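PDB 4ZAD: ferulic acid decarboxylase 1 from Candida dubliniensis, which probably catalyses the reversible decarboxylation of aromatic acids such as ferulic, p-coumaric and cinnamic acid to their vinyl derivatives, using prenylated FMN and manganese. Local coordinates for residues A[285-290]-A[321-326]; A[30-35]-A[145-150]; A[155-160]-A[180-185]; A[175-180]-A[229-234]. All coordinates share one frame; numbering follows the deposited sequence. Where two conformers were deposited one is given.

Contact 1. Residues A[285-290]-A[321-326]; sequences GPFGEM and SNPGLC. With 4LU (1-deoxy-5-O-phosphono-1-(3,3,4,5-tetramethyl-9,11-dioxo-2,3,8,9,10,11-hexahydro-7H-quinolino[1,8-fg]pteridin-12-ium-7-y l)-D-ribitol), chain E.
Pro323 presses its ring against Phe287 and the backbone of residues 288-290, and the close packing gathers around it. Pro323 CD lies 3.7 Å from Phe287 CE2, the two side chains crossing at about a right angle. Phe287 can reach it because CG is anti to the backbone N (chi1 -173°), beside the carbonyl carbon. Pro323 CB rests against the Glu289-Met290 peptide, 3.8 Å from Glu289 C. The remaining corner, Pro323 CG, meets the 4LU methyl C12 at 3.5 Å, and Ser321 CB stands 3.7 Å from methyl C7M of the same prenylated flavin. Glu289, the predicted proton donor, turns its CB away from the proline. Its carboxylate comes to the cofactor, but it was modelled in two conformers, and the 3.0 Å from Glu289 OE2 to 4LU C1 is therefore doubtful.

Past the proline the fit is looser: the carbonyls Met290 O and Gly324 O merely approach to 3.6 Å, both acceptors. Both are satisfied by Gln366 NE2, and Gly324 O also by His331. Everything that touches is buried; Leu325 and Cys326, which run on from here, are partly exposed, and Leu325 packs on Asn492 of the second subunit. Loop 285-290 leads from strand 280-284 to strand 293-294, loop 321-326 joins strand 317-319 to helix 329-332, and Thr330 of that helix touches Glu289, Met290 and Pro323.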
# COMPACT_ATOMS: atom_id res chain seq x y z
N GLY A 285 -28.93 -8.13 -10.48
CA GLY A 285 -28.42 -7.16 -11.47
C GLY A 285 -27.05 -7.08 -10.96
O GLY A 285 -26.84 -7.57 -9.83
N PRO A 286 -26.11 -6.54 -11.75
CA PRO A 286 -24.81 -6.32 -11.17
C PRO A 286 -24.96 -5.40 -9.98
O PRO A 286 -25.98 -4.73 -9.87
CB PRO A 286 -24.00 -5.67 -12.31
CG PRO A 286 -24.99 -5.14 -13.24
CD PRO A 286 -26.27 -5.89 -13.06
N PHE A 287 -24.00 -5.45 -9.09
CA PHE A 287 -23.93 -4.58 -7.93
C PHE A 287 -22.47 -4.11 -7.79
O PHE A 287 -21.55 -4.86 -8.08
CB PHE A 287 -24.37 -5.41 -6.72
CG PHE A 287 -24.51 -4.65 -5.45
CD1 PHE A 287 -25.34 -3.57 -5.38
CD2 PHE A 287 -23.88 -5.08 -4.30
CE1 PHE A 287 -25.52 -2.87 -4.20
CE2 PHE A 287 -24.02 -4.40 -3.11
CZ PHE A 287 -24.85 -3.27 -3.06
N GLY A 288 -22.28 -2.87 -7.38
CA GLY A 288 -20.98 -2.38 -6.96
C GLY A 288 -20.56 -3.09 -5.68
O GLY A 288 -21.20 -2.96 -4.66
N GLU A 289 -19.51 -3.90 -5.76
CA GLU A 289 -19.18 -4.82 -4.66
C GLU A 289 -17.76 -4.61 -4.13
O GLU A 289 -17.04 -3.70 -4.54
CB GLU A 289 -19.40 -6.29 -5.09
CG GLU A 289 -20.67 -6.99 -4.50
CD GLU A 289 -20.46 -7.76 -3.18
OE1 GLU A 289 -19.58 -7.40 -2.36
OE2 GLU A 289 -21.22 -8.74 -2.96
N MET A 290 -17.39 -5.51 -3.23
CA MET A 290 -16.25 -5.42 -2.34
C MET A 290 -14.86 -5.17 -2.90
O MET A 290 -13.95 -4.81 -2.13
CB MET A 290 -16.21 -6.71 -1.47
CG MET A 290 -15.98 -7.99 -2.26
SD MET A 290 -16.05 -9.42 -1.19
CE MET A 290 -14.54 -9.13 -0.28
N SER A 321 -25.27 -1.30 3.76
CA SER A 321 -23.85 -1.25 3.34
C SER A 321 -23.68 -1.02 1.83
O SER A 321 -24.32 -1.66 1.00
CB SER A 321 -23.08 -2.51 3.72
OG SER A 321 -21.78 -2.49 3.19
N ASN A 322 -22.77 -0.12 1.48
CA ASN A 322 -22.63 0.35 0.13
C ASN A 322 -21.20 0.09 -0.24
O ASN A 322 -20.34 0.94 -0.02
CB ASN A 322 -22.98 1.83 0.06
CG ASN A 322 -22.91 2.39 -1.33
OD1 ASN A 322 -23.02 1.66 -2.33
ND2 ASN A 322 -22.70 3.71 -1.42
N PRO A 323 -20.93 -1.10 -0.78
CA PRO A 323 -19.58 -1.57 -0.95
C PRO A 323 -18.86 -0.89 -2.09
O PRO A 323 -19.48 -0.54 -3.08
CB PRO A 323 -19.77 -3.06 -1.28
CG PRO A 323 -21.10 -3.38 -0.87
CD PRO A 323 -21.87 -2.15 -1.16
N GLY A 324 -17.56 -0.72 -1.91
CA GLY A 324 -16.69 -0.23 -2.96
C GLY A 324 -15.23 -0.31 -2.54
O GLY A 324 -14.75 -1.35 -2.04
N LEU A 325 -14.53 0.81 -2.73
CA LEU A 325 -13.14 0.90 -2.32
C LEU A 325 -13.06 0.78 -0.84
O LEU A 325 -14.06 0.94 -0.17
CB LEU A 325 -12.50 2.22 -2.77
CG LEU A 325 -11.95 1.98 -4.18
CD1 LEU A 325 -12.97 2.51 -5.23
CD2 LEU A 325 -10.55 2.53 -4.31
N CYS A 326 -11.86 0.50 -0.33
CA CYS A 326 -11.72 0.36 1.09
C CYS A 326 -11.75 1.79 1.62
O CYS A 326 -11.33 2.70 0.91
CB CYS A 326 -10.45 -0.41 1.50
SG CYS A 326 -9.00 0.49 1.04
C9 4LU E . -21.02 -9.64 3.82
C8 4LU E . -21.44 -8.40 4.33
C7 4LU E . -22.19 -7.52 3.54
C10 4LU E . -22.07 -12.01 1.20
C6 4LU E . -22.45 -7.90 2.12
N3 4LU E . -23.34 -13.03 -0.99
C2 4LU E . -22.78 -13.86 -0.11
C13 4LU E . -24.68 -7.18 1.69
C5 4LU E . -23.24 -7.04 1.23
C1 4LU E . -22.85 -8.82 -0.49
O2 4LU E . -22.88 -15.08 -0.32
N1 4LU E . -22.14 -13.36 0.98
C4 4LU E . -23.29 -11.69 -0.84
O4 4LU E . -23.86 -11.04 -1.74
C4A 4LU E . -22.65 -11.14 0.25
N5 4LU E . -22.22 -9.62 0.33
C3 4LU E . -23.36 -7.59 -0.11
C12 4LU E . -22.86 -5.56 1.28
C5A 4LU E . -21.93 -9.20 1.62
C7M 4LU E . -22.70 -6.20 4.05
C8M 4LU E . -21.10 -8.11 5.76
C9A 4LU E . -21.38 -10.12 2.55
N10 4LU E . -21.44 -11.53 2.31
C1' 4LU E . -20.41 -12.43 2.85
C2' 4LU E . -21.09 -13.38 3.84
O2' 4LU E . -21.93 -12.60 4.72
C3' 4LU E . -20.08 -14.22 4.63
O3' 4LU E . -19.34 -15.08 3.74
C4' 4LU E . -20.76 -15.08 5.72
O4' 4LU E . -19.84 -16.07 6.19
C5' 4LU E . -21.99 -15.82 5.18
O5' 4LU E . -22.61 -16.67 6.13
P 4LU E . -22.46 -18.25 6.12
O2P 4LU E . -23.50 -18.57 7.19
O3P 4LU E . -20.97 -18.46 6.49
O1P 4LU E . -22.78 -18.71 4.72

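Contact 2. Residues A[30-35]-A[145-150]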
# COMPACT_ATOMS: atom_id res chain seq x y z
N ASP A 30 -32.37 11.67 -1.64
CA ASP A 30 -33.04 10.82 -2.64
C ASP A 30 -32.41 9.45 -2.58
O ASP A 30 -31.20 9.33 -2.64
CB ASP A 30 -32.91 11.41 -4.06
CG ASP A 30 -33.83 10.73 -5.10
OD1 ASP A 30 -34.54 9.76 -4.78
OD2 ASP A 30 -33.85 11.15 -6.27
N PRO A 31 -33.24 8.40 -2.44
CA PRO A 31 -32.75 7.01 -2.51
C PRO A 31 -32.02 6.68 -3.81
O PRO A 31 -31.08 5.86 -3.84
CB PRO A 31 -34.03 6.18 -2.41
CG PRO A 31 -34.98 7.05 -1.63
CD PRO A 31 -34.60 8.48 -1.88
N ASN A 32 -32.48 7.32 -4.88
CA ASN A 32 -31.78 7.23 -6.15
C ASN A 32 -30.47 8.00 -6.12
O ASN A 32 -30.44 9.20 -6.37
CB ASN A 32 -32.66 7.73 -7.30
CG ASN A 32 -32.02 7.48 -8.65
OD1 ASN A 32 -31.17 6.60 -8.77
ND2 ASN A 32 -32.43 8.23 -9.67
N LEU A 33 -29.41 7.28 -5.77
CA LEU A 33 -28.00 7.66 -5.91
C LEU A 33 -27.40 8.52 -4.83
O LEU A 33 -26.19 8.55 -4.74
CB LEU A 33 -27.67 8.28 -7.28
CG LEU A 33 -27.75 7.33 -8.48
CD1 LEU A 33 -27.44 8.07 -9.79
CD2 LEU A 33 -26.85 6.07 -8.32
N GLU A 34 -28.17 9.23 -4.03
CA GLU A 34 -27.56 10.18 -3.07
C GLU A 34 -27.23 9.51 -1.75
O GLU A 34 -26.32 9.93 -1.02
CB GLU A 34 -28.50 11.39 -2.79
CG GLU A 34 -28.97 12.15 -4.03
CD GLU A 34 -29.84 13.39 -3.74
OE1 GLU A 34 -30.15 13.67 -2.55
OE2 GLU A 34 -30.22 14.08 -4.72
N VAL A 35 -28.01 8.49 -1.41
CA VAL A 35 -27.78 7.80 -0.17
C VAL A 35 -26.40 7.17 -0.30
O VAL A 35 -25.57 7.29 0.58
CB VAL A 35 -28.88 6.77 0.12
CG1 VAL A 35 -28.49 5.85 1.23
CG2 VAL A 35 -30.17 7.49 0.49
N VAL A 145 -36.01 2.18 -1.19
CA VAL A 145 -34.90 1.26 -1.36
C VAL A 145 -33.93 1.99 -2.25
O VAL A 145 -34.33 2.52 -3.29
CB VAL A 145 -35.38 -0.07 -2.01
CG1 VAL A 145 -34.24 -1.03 -2.30
CG2 VAL A 145 -36.44 -0.72 -1.11
N PRO A 146 -32.67 2.07 -1.85
CA PRO A 146 -31.71 2.87 -2.60
C PRO A 146 -31.20 2.22 -3.87
O PRO A 146 -31.13 0.98 -3.94
CB PRO A 146 -30.54 3.01 -1.62
CG PRO A 146 -30.66 1.86 -0.69
CD PRO A 146 -32.11 1.55 -0.58
N LEU A 147 -30.81 3.05 -4.84
CA LEU A 147 -29.95 2.62 -5.94
C LEU A 147 -28.53 3.11 -5.60
O LEU A 147 -28.13 4.29 -5.80
CB LEU A 147 -30.43 3.19 -7.26
CG LEU A 147 -29.74 2.68 -8.53
CD1 LEU A 147 -30.45 1.44 -9.03
CD2 LEU A 147 -29.73 3.76 -9.60
N LEU A 148 -27.77 2.18 -5.06
CA LEU A 148 -26.56 2.51 -4.34
C LEU A 148 -25.44 2.95 -5.26
O LEU A 148 -24.71 3.90 -4.93
CB LEU A 148 -26.12 1.31 -3.50
CG LEU A 148 -27.03 1.04 -2.33
CD1 LEU A 148 -26.67 -0.27 -1.64
CD2 LEU A 148 -26.93 2.27 -1.37
N HIS A 149 -25.32 2.28 -6.41
CA HIS A 149 -24.32 2.63 -7.38
C HIS A 149 -24.91 2.77 -8.78
O HIS A 149 -25.72 1.96 -9.17
CB HIS A 149 -23.22 1.58 -7.49
CG HIS A 149 -22.86 0.90 -6.21
ND1 HIS A 149 -23.66 -0.06 -5.63
CD2 HIS A 149 -21.73 0.95 -5.48
CE1 HIS A 149 -23.06 -0.52 -4.55
NE2 HIS A 149 -21.88 0.07 -4.44
N HIS A 150 -24.44 3.76 -9.55
CA HIS A 150 -24.67 3.80 -11.00
C HIS A 150 -24.29 2.46 -11.58
O HIS A 150 -23.18 1.98 -11.34
CB HIS A 150 -23.80 4.87 -11.67
CG HIS A 150 -24.17 5.13 -13.10
ND1 HIS A 150 -25.43 5.55 -13.48
CD2 HIS A 150 -23.44 5.05 -14.24
CE1 HIS A 150 -25.46 5.69 -14.80
NE2 HIS A 150 -24.26 5.39 -15.28
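Asn32 and Leu147 lie side by side with their side chains pointing the same way. Each has CG anti to its backbone N, with chi1 of -173° in Asn32 and -172° in Leu147, and this alignment puts Asn32 OD1 3.3 Å from Leu147 CD2. Leu33 takes the other common rotamer, CG anti to the carbonyl carbon and beside N (chi1 -68°). Its CD2 methyl lies against Leu147 O at 3.3 Å and also touches Leu147 CD2 and, 3.6 Å away, His150 N. On the proline side, Pro31 turns its ring toward the partner segment, CB resting 3.8 Å from Val145 O. Val35, on the first turn of the helix, faces Pro146 more distantly.

Between the backbones, Leu147 N donates to Pro31 O at 3.0 Å, and Leu33 N returns a weak bond to Leu147 O at 3.3 Å. Val500 of the second subunit also packs on Leu33. Asp30 OD1 accepts from Asn32 N, an Asx turn that shapes the approach to helix 34-45, with Leu33 at the N-cap position. The arrangement is a single beta bridge between Asn32 and Leu147, tying the start of a helix in the UbiD N-terminal region to an extended loop of the Rift-related, FMN-binding region.

Contact 3. Residues A[155-160]-A[180-185]. With 4LU (1-deoxy-5-O-phosphono-1-(3,3,4,5-tetramethyl-9,11-dioxo-2,3,8,9,10,11-hexahydro-7H-quinolino[1,8-fg]pteridin-12-ium-7-y l)-D-ribitol), chain E.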
# COMPACT_ATOMS: atom_id res chain seq x y z
N LYS A 155 -32.62 -1.95 -7.21
CA LYS A 155 -32.47 -1.32 -5.93
C LYS A 155 -32.18 -2.42 -4.89
O LYS A 155 -32.96 -3.36 -4.71
CB LYS A 155 -33.72 -0.54 -5.59
CG LYS A 155 -34.12 0.56 -6.62
CD LYS A 155 -35.58 1.03 -6.32
CE LYS A 155 -36.05 2.23 -7.13
NZ LYS A 155 -37.02 2.99 -6.29
N PHE A 156 -31.04 -2.31 -4.22
CA PHE A 156 -30.60 -3.35 -3.28
C PHE A 156 -31.08 -3.11 -1.86
O PHE A 156 -30.46 -2.38 -1.07
CB PHE A 156 -29.11 -3.56 -3.36
CG PHE A 156 -28.70 -4.52 -4.46
CD1 PHE A 156 -28.44 -4.06 -5.73
CD2 PHE A 156 -28.57 -5.88 -4.20
CE1 PHE A 156 -28.06 -4.95 -6.73
CE2 PHE A 156 -28.20 -6.77 -5.19
CZ PHE A 156 -27.95 -6.32 -6.43
N ILE A 157 -32.21 -3.74 -1.55
CA ILE A 157 -32.91 -3.51 -0.29
C ILE A 157 -32.18 -4.23 0.82
O ILE A 157 -32.25 -3.82 1.98
CB ILE A 157 -34.38 -3.98 -0.40
CG1 ILE A 157 -35.22 -3.47 0.77
CG2 ILE A 157 -34.50 -5.52 -0.53
CD1 ILE A 157 -36.67 -3.83 0.64
N GLN A 158 -31.47 -5.29 0.47
CA GLN A 158 -30.81 -6.16 1.44
C GLN A 158 -29.33 -6.06 1.27
O GLN A 158 -28.72 -6.68 0.40
CB GLN A 158 -31.33 -7.59 1.32
CG GLN A 158 -30.42 -8.71 1.74
CD GLN A 158 -29.87 -8.60 3.14
OE1 GLN A 158 -30.04 -7.61 3.83
NE2 GLN A 158 -29.16 -9.64 3.56
N THR A 159 -28.75 -5.23 2.13
CA THR A 159 -27.33 -5.10 2.19
C THR A 159 -26.83 -5.27 3.62
O THR A 159 -25.65 -5.40 3.82
CB THR A 159 -26.85 -3.75 1.60
OG1 THR A 159 -27.25 -2.65 2.45
CG2 THR A 159 -27.43 -3.55 0.22
N TYR A 160 -27.71 -5.30 4.63
CA TYR A 160 -27.23 -5.39 6.01
C TYR A 160 -28.28 -5.95 6.96
O TYR A 160 -28.34 -5.60 8.15
CB TYR A 160 -26.70 -4.03 6.49
CG TYR A 160 -25.62 -4.08 7.56
CD1 TYR A 160 -24.30 -4.29 7.23
CD2 TYR A 160 -25.92 -3.88 8.92
CE1 TYR A 160 -23.30 -4.32 8.23
CE2 TYR A 160 -24.94 -3.89 9.90
CZ TYR A 160 -23.63 -4.11 9.54
OH TYR A 160 -22.66 -4.13 10.49
N GLY A 180 -29.32 -8.62 -1.81
CA GLY A 180 -30.67 -8.80 -2.31
C GLY A 180 -31.23 -7.56 -2.94
O GLY A 180 -31.11 -6.45 -2.41
N MET A 181 -31.83 -7.72 -4.11
CA MET A 181 -32.43 -6.61 -4.78
C MET A 181 -33.91 -6.87 -5.06
O MET A 181 -34.35 -8.01 -5.19
CB MET A 181 -31.67 -6.23 -6.06
CG MET A 181 -31.33 -7.36 -7.01
SD MET A 181 -30.96 -6.72 -8.67
CE MET A 181 -32.63 -6.59 -9.39
N VAL A 182 -34.68 -5.79 -5.14
CA VAL A 182 -36.11 -5.91 -5.38
C VAL A 182 -36.31 -6.39 -6.80
O VAL A 182 -35.74 -5.82 -7.72
CB VAL A 182 -36.83 -4.57 -5.21
CG1 VAL A 182 -38.35 -4.74 -5.47
CG2 VAL A 182 -36.57 -4.00 -3.81
N HIS A 183 -37.08 -7.46 -6.96
CA HIS A 183 -37.40 -8.01 -8.27
C HIS A 183 -38.74 -7.48 -8.76
O HIS A 183 -38.87 -7.07 -9.91
CB HIS A 183 -37.47 -9.53 -8.25
CG HIS A 183 -38.01 -10.12 -9.51
ND1 HIS A 183 -37.29 -10.15 -10.69
CD2 HIS A 183 -39.21 -10.68 -9.79
CE1 HIS A 183 -38.02 -10.71 -11.63
NE2 HIS A 183 -39.19 -11.05 -11.11
N ASP A 184 -39.73 -7.50 -7.89
CA ASP A 184 -41.04 -6.93 -8.25
C ASP A 184 -41.77 -6.57 -6.98
O ASP A 184 -41.21 -6.67 -5.88
CB ASP A 184 -41.85 -7.90 -9.11
CG ASP A 184 -42.27 -9.18 -8.35
OD1 ASP A 184 -42.70 -9.10 -7.18
OD2 ASP A 184 -42.21 -10.26 -8.96
N SER A 185 -43.03 -6.17 -7.09
CA SER A 185 -43.80 -5.86 -5.87
C SER A 185 -43.57 -6.75 -4.64
O SER A 185 -43.60 -6.26 -3.51
CB SER A 185 -45.29 -5.83 -6.18
OG SER A 185 -45.63 -4.50 -6.55
C9 4LU E . -21.02 -9.64 3.82
C8 4LU E . -21.44 -8.40 4.33
C7 4LU E . -22.19 -7.52 3.54
C10 4LU E . -22.07 -12.01 1.20
C6 4LU E . -22.45 -7.90 2.12
N3 4LU E . -23.34 -13.03 -0.99
C2 4LU E . -22.78 -13.86 -0.11
C13 4LU E . -24.68 -7.18 1.69
C5 4LU E . -23.24 -7.04 1.23
C1 4LU E . -22.85 -8.82 -0.49
O2 4LU E . -22.88 -15.08 -0.32
N1 4LU E . -22.14 -13.36 0.98
C4 4LU E . -23.29 -11.69 -0.84
O4 4LU E . -23.86 -11.04 -1.74
C4A 4LU E . -22.65 -11.14 0.25
N5 4LU E . -22.22 -9.62 0.33
C3 4LU E . -23.36 -7.59 -0.11
C12 4LU E . -22.86 -5.56 1.28
C5A 4LU E . -21.93 -9.20 1.62
C7M 4LU E . -22.70 -6.20 4.05
C8M 4LU E . -21.10 -8.11 5.76
C9A 4LU E . -21.38 -10.12 2.55
N10 4LU E . -21.44 -11.53 2.31
C1' 4LU E . -20.41 -12.43 2.85
C2' 4LU E . -21.09 -13.38 3.84
O2' 4LU E . -21.93 -12.60 4.72
C3' 4LU E . -20.08 -14.22 4.63
O3' 4LU E . -19.34 -15.08 3.74
C4' 4LU E . -20.76 -15.08 5.72
O4' 4LU E . -19.84 -16.07 6.19
C5' 4LU E . -21.99 -15.82 5.18
O5' 4LU E . -22.61 -16.67 6.13
P 4LU E . -22.46 -18.25 6.12
O2P 4LU E . -23.50 -18.57 7.19
O3P 4LU E . -20.97 -18.46 6.49
O1P 4LU E . -22.78 -18.71 4.72
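Gln158 and Gly180 form a single antiparallel bridge, a hydrogen-bonded pair that lays the extended loop 155-160 beside Gly180 and strand 181-184, within the Rift-related region that binds the flavin. A Met-aromatic contact between Phe156 and Met181 packs next to it.

The bridge has two bonds: Gln158 N gives to Gly180 O at 3.1 Å, and Gly180 N answers with a weak one to Gln158 O. Further along, Val182 N donates to Lys155 O at 3.0 Å, nearly straight at 163°. With only hydrogen on its CA, Gly180 leaves room for Gln158 CB and CG to lie against its backbone, CG 3.7 Å from Gly180 N. The Gln158 chain then bends at chi2 and leads its amide away to Gly161 O.

Met181 CG sits between the backbone N and the carbonyl carbon (chi1 49°), which folds the chain over the Phe156 ring. Met181 CB stands over the ring centre, 3.5 Å from the centroid and only 7° off the normal, a CH-pi contact. Met181 CG lies near Phe156 CZ, and SD lies obliquely, 4.4 Å from the centroid. Ile157 and Val182 make a lighter apolar contact. Neighbouring strands pack on the side chains: Glu284 touches Phe156 and Met318 touches Ile157. At the far end of the loop the cofactor is met by Thr159, whose O lies 2.9 Å from 4LU C13, and by Tyr160 CD1, at the edge of its ring, 4.0 Å from 4LU C7M.

Contact 4. Residues A[175-180]-A[229-234]. With K (potassium ion), chain D; 4LU (1-deoxy-5-O-phosphono-1-(3,3,4,5-tetramethyl-9,11-dioxo-2,3,8,9,10,11-hexahydro-7H-quinolino[1,8-fg]pteridin-12-ium-7-y l)-D-ribitol), chain E.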
# COMPACT_ATOMS: atom_id res chain seq x y z
N TRP A 175 -27.79 -18.15 10.02
CA TRP A 175 -28.00 -16.70 9.92
C TRP A 175 -26.83 -16.14 9.13
O TRP A 175 -25.66 -16.34 9.53
CB TRP A 175 -28.06 -16.05 11.30
CG TRP A 175 -29.27 -16.38 12.17
CD1 TRP A 175 -30.28 -17.26 11.89
CD2 TRP A 175 -29.55 -15.85 13.48
NE1 TRP A 175 -31.17 -17.30 12.94
CE2 TRP A 175 -30.74 -16.45 13.93
CE3 TRP A 175 -28.91 -14.94 14.31
CZ2 TRP A 175 -31.31 -16.15 15.17
CZ3 TRP A 175 -29.47 -14.66 15.54
CH2 TRP A 175 -30.68 -15.25 15.94
N SER A 176 -27.11 -15.47 8.02
CA SER A 176 -26.04 -14.91 7.21
C SER A 176 -26.45 -13.68 6.45
O SER A 176 -27.63 -13.38 6.38
CB SER A 176 -25.57 -15.94 6.21
OG SER A 176 -26.60 -16.22 5.32
N ILE A 177 -25.48 -12.98 5.87
CA ILE A 177 -25.74 -11.80 5.02
C ILE A 177 -25.47 -12.22 3.61
O ILE A 177 -24.51 -12.93 3.35
CB ILE A 177 -24.80 -10.61 5.30
CG1 ILE A 177 -24.96 -10.11 6.73
CG2 ILE A 177 -25.04 -9.45 4.29
CD1 ILE A 177 -23.99 -8.98 7.06
N ALA A 178 -26.33 -11.78 2.71
CA ALA A 178 -26.13 -11.97 1.27
C ALA A 178 -26.95 -10.91 0.64
O ALA A 178 -27.96 -10.51 1.19
CB ALA A 178 -26.58 -13.37 0.79
N ARG A 179 -26.52 -10.43 -0.51
CA ARG A 179 -27.14 -9.27 -1.10
C ARG A 179 -28.49 -9.64 -1.62
O ARG A 179 -28.78 -10.83 -1.82
CB ARG A 179 -26.27 -8.68 -2.21
CG ARG A 179 -26.29 -9.43 -3.50
CD ARG A 179 -25.35 -8.74 -4.44
NE ARG A 179 -25.38 -9.24 -5.80
CZ ARG A 179 -24.33 -9.24 -6.61
NH1 ARG A 179 -23.15 -8.81 -6.18
NH2 ARG A 179 -24.44 -9.70 -7.86
N GLY A 180 -29.32 -8.62 -1.81
CA GLY A 180 -30.67 -8.80 -2.31
C GLY A 180 -31.23 -7.56 -2.94
O GLY A 180 -31.11 -6.45 -2.41
N VAL A 229 -21.84 -11.79 13.39
CA VAL A 229 -21.71 -13.23 13.11
C VAL A 229 -22.40 -13.65 11.80
O VAL A 229 -21.90 -14.53 11.11
CB VAL A 229 -22.18 -14.08 14.30
CG1 VAL A 229 -22.08 -15.56 13.99
CG2 VAL A 229 -21.31 -13.74 15.51
N SER A 230 -23.50 -13.00 11.45
CA SER A 230 -24.18 -13.26 10.20
C SER A 230 -23.17 -13.09 9.06
O SER A 230 -23.22 -13.76 8.04
CB SER A 230 -25.41 -12.35 9.96
OG SER A 230 -26.53 -12.72 10.76
N SER A 231 -22.21 -12.22 9.28
CA SER A 231 -21.16 -12.01 8.31
C SER A 231 -19.89 -12.90 8.43
O SER A 231 -19.01 -12.83 7.57
CB SER A 231 -20.81 -10.53 8.36
OG SER A 231 -19.85 -10.28 7.34
N MET A 232 -19.82 -13.74 9.46
CA MET A 232 -18.66 -14.59 9.76
C MET A 232 -18.87 -16.02 9.29
O MET A 232 -19.94 -16.57 9.50
CB MET A 232 -18.50 -14.62 11.28
CG MET A 232 -17.37 -15.48 11.83
SD MET A 232 -16.98 -14.90 13.47
CE MET A 232 -15.45 -15.78 13.81
N PRO A 233 -17.85 -16.65 8.65
CA PRO A 233 -18.01 -18.04 8.20
C PRO A 233 -17.67 -19.05 9.28
O PRO A 233 -16.59 -19.67 9.25
CB PRO A 233 -17.02 -18.14 7.06
CG PRO A 233 -15.91 -17.24 7.49
CD PRO A 233 -16.60 -16.07 8.15
N ILE A 234 -18.58 -19.21 10.25
CA ILE A 234 -18.47 -20.29 11.24
C ILE A 234 -18.83 -21.64 10.56
O ILE A 234 -19.22 -21.69 9.38
CB ILE A 234 -19.33 -20.04 12.50
CG1 ILE A 234 -20.83 -20.05 12.20
CG2 ILE A 234 -18.92 -18.74 13.17
CD1 ILE A 234 -21.63 -20.33 13.43
K K D . -22.61 -16.65 9.05
C9 4LU E . -21.02 -9.64 3.82
C8 4LU E . -21.44 -8.40 4.33
C7 4LU E . -22.19 -7.52 3.54
C10 4LU E . -22.07 -12.01 1.20
C6 4LU E . -22.45 -7.90 2.12
N3 4LU E . -23.34 -13.03 -0.99
C2 4LU E . -22.78 -13.86 -0.11
C13 4LU E . -24.68 -7.18 1.69
C5 4LU E . -23.24 -7.04 1.23
C1 4LU E . -22.85 -8.82 -0.49
O2 4LU E . -22.88 -15.08 -0.32
N1 4LU E . -22.14 -13.36 0.98
C4 4LU E . -23.29 -11.69 -0.84
O4 4LU E . -23.86 -11.04 -1.74
C4A 4LU E . -22.65 -11.14 0.25
N5 4LU E . -22.22 -9.62 0.33
C3 4LU E . -23.36 -7.59 -0.11
C12 4LU E . -22.86 -5.56 1.28
C5A 4LU E . -21.93 -9.20 1.62
C7M 4LU E . -22.70 -6.20 4.05
C8M 4LU E . -21.10 -8.11 5.76
C9A 4LU E . -21.38 -10.12 2.55
N10 4LU E . -21.44 -11.53 2.31
C1' 4LU E . -20.41 -12.43 2.85
C2' 4LU E . -21.09 -13.38 3.84
O2' 4LU E . -21.93 -12.60 4.72
C3' 4LU E . -20.08 -14.22 4.63
O3' 4LU E . -19.34 -15.08 3.74
C4' 4LU E . -20.76 -15.08 5.72
O4' 4LU E . -19.84 -16.07 6.19
C5' 4LU E . -21.99 -15.82 5.18
O5' 4LU E . -22.61 -16.67 6.13
P 4LU E . -22.46 -18.25 6.12
O2P 4LU E . -23.50 -18.57 7.19
O3P 4LU E . -20.97 -18.46 6.49
O1P 4LU E . -22.78 -18.71 4.72
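Ile177 runs its side chain between Ser230, Ser231 and the prenylated flavin 4LU. At its root, CB lies 3.5 Å from the ribityl oxygen O2' of 4LU. There the chain forks: CG2 goes to the dimethyl-bearing ring, 3.5 Å from 4LU C7, and to the prenyl-derived methyl C13, whereas CG1, anti to the carbonyl carbon (chi1 -61°), passes Ser230 CB at 4.0 Å. The extended chi2 carries the tip CD1 on to Ser231 CB at 3.8 Å and to the flavin methyl C8M. One side chain thus touches both the residues at the end of helix 224-230 and the cofactor.

The backbone around it is equally engaged. Ile177 N makes a weak bond to Ser230 O, and Ile177 O accepts from 4LU O2' at 2.9 Å. Two residues on, Arg179 N donates to the pteridine oxygen 4LU O4 at 3.0 Å. The side chain of Arg179 forms a salt bridge with Glu284.

Potassium sits where the two segments meet the phosphate. Trp175 O, Val229 O, Ser230 O and Met232 O bind it, the last at 2.7 Å, along with 4LU O5' and O2P and Glu240 OE1, a side chain that also binds manganese. Carbonyls at the C-terminal end of a helix are well suited to a cation, and the ion probably offsets the negative charge of phosphate and glutamate where they come together.

How the contacts relate
Contacts 1, 3 and 4 all touch the flavin, while contact 2 lies farther from it, its His149 side chain about 8 Å from 4LU and about 7 Å from that of Glu289. His149 links contacts 2 and 1: its NE2 probably bonds Pro323 O at 2.8 Å, and its ring meets Phe287 edge-to-face. Contact 1 joins contact 3 through Ser321 N and Thr159 OG1, a probable hydrogen bond of 2.7 Å, and through the rings of Phe287 and Phe156. Contacts 3 and 4 share Gly180; Arg179, just before it, packs on both phenylalanines. Contacts 1 and 2 both touch the second subunit; contact 4, at the phosphate end, has its centre about 23 Å from that of contact 2.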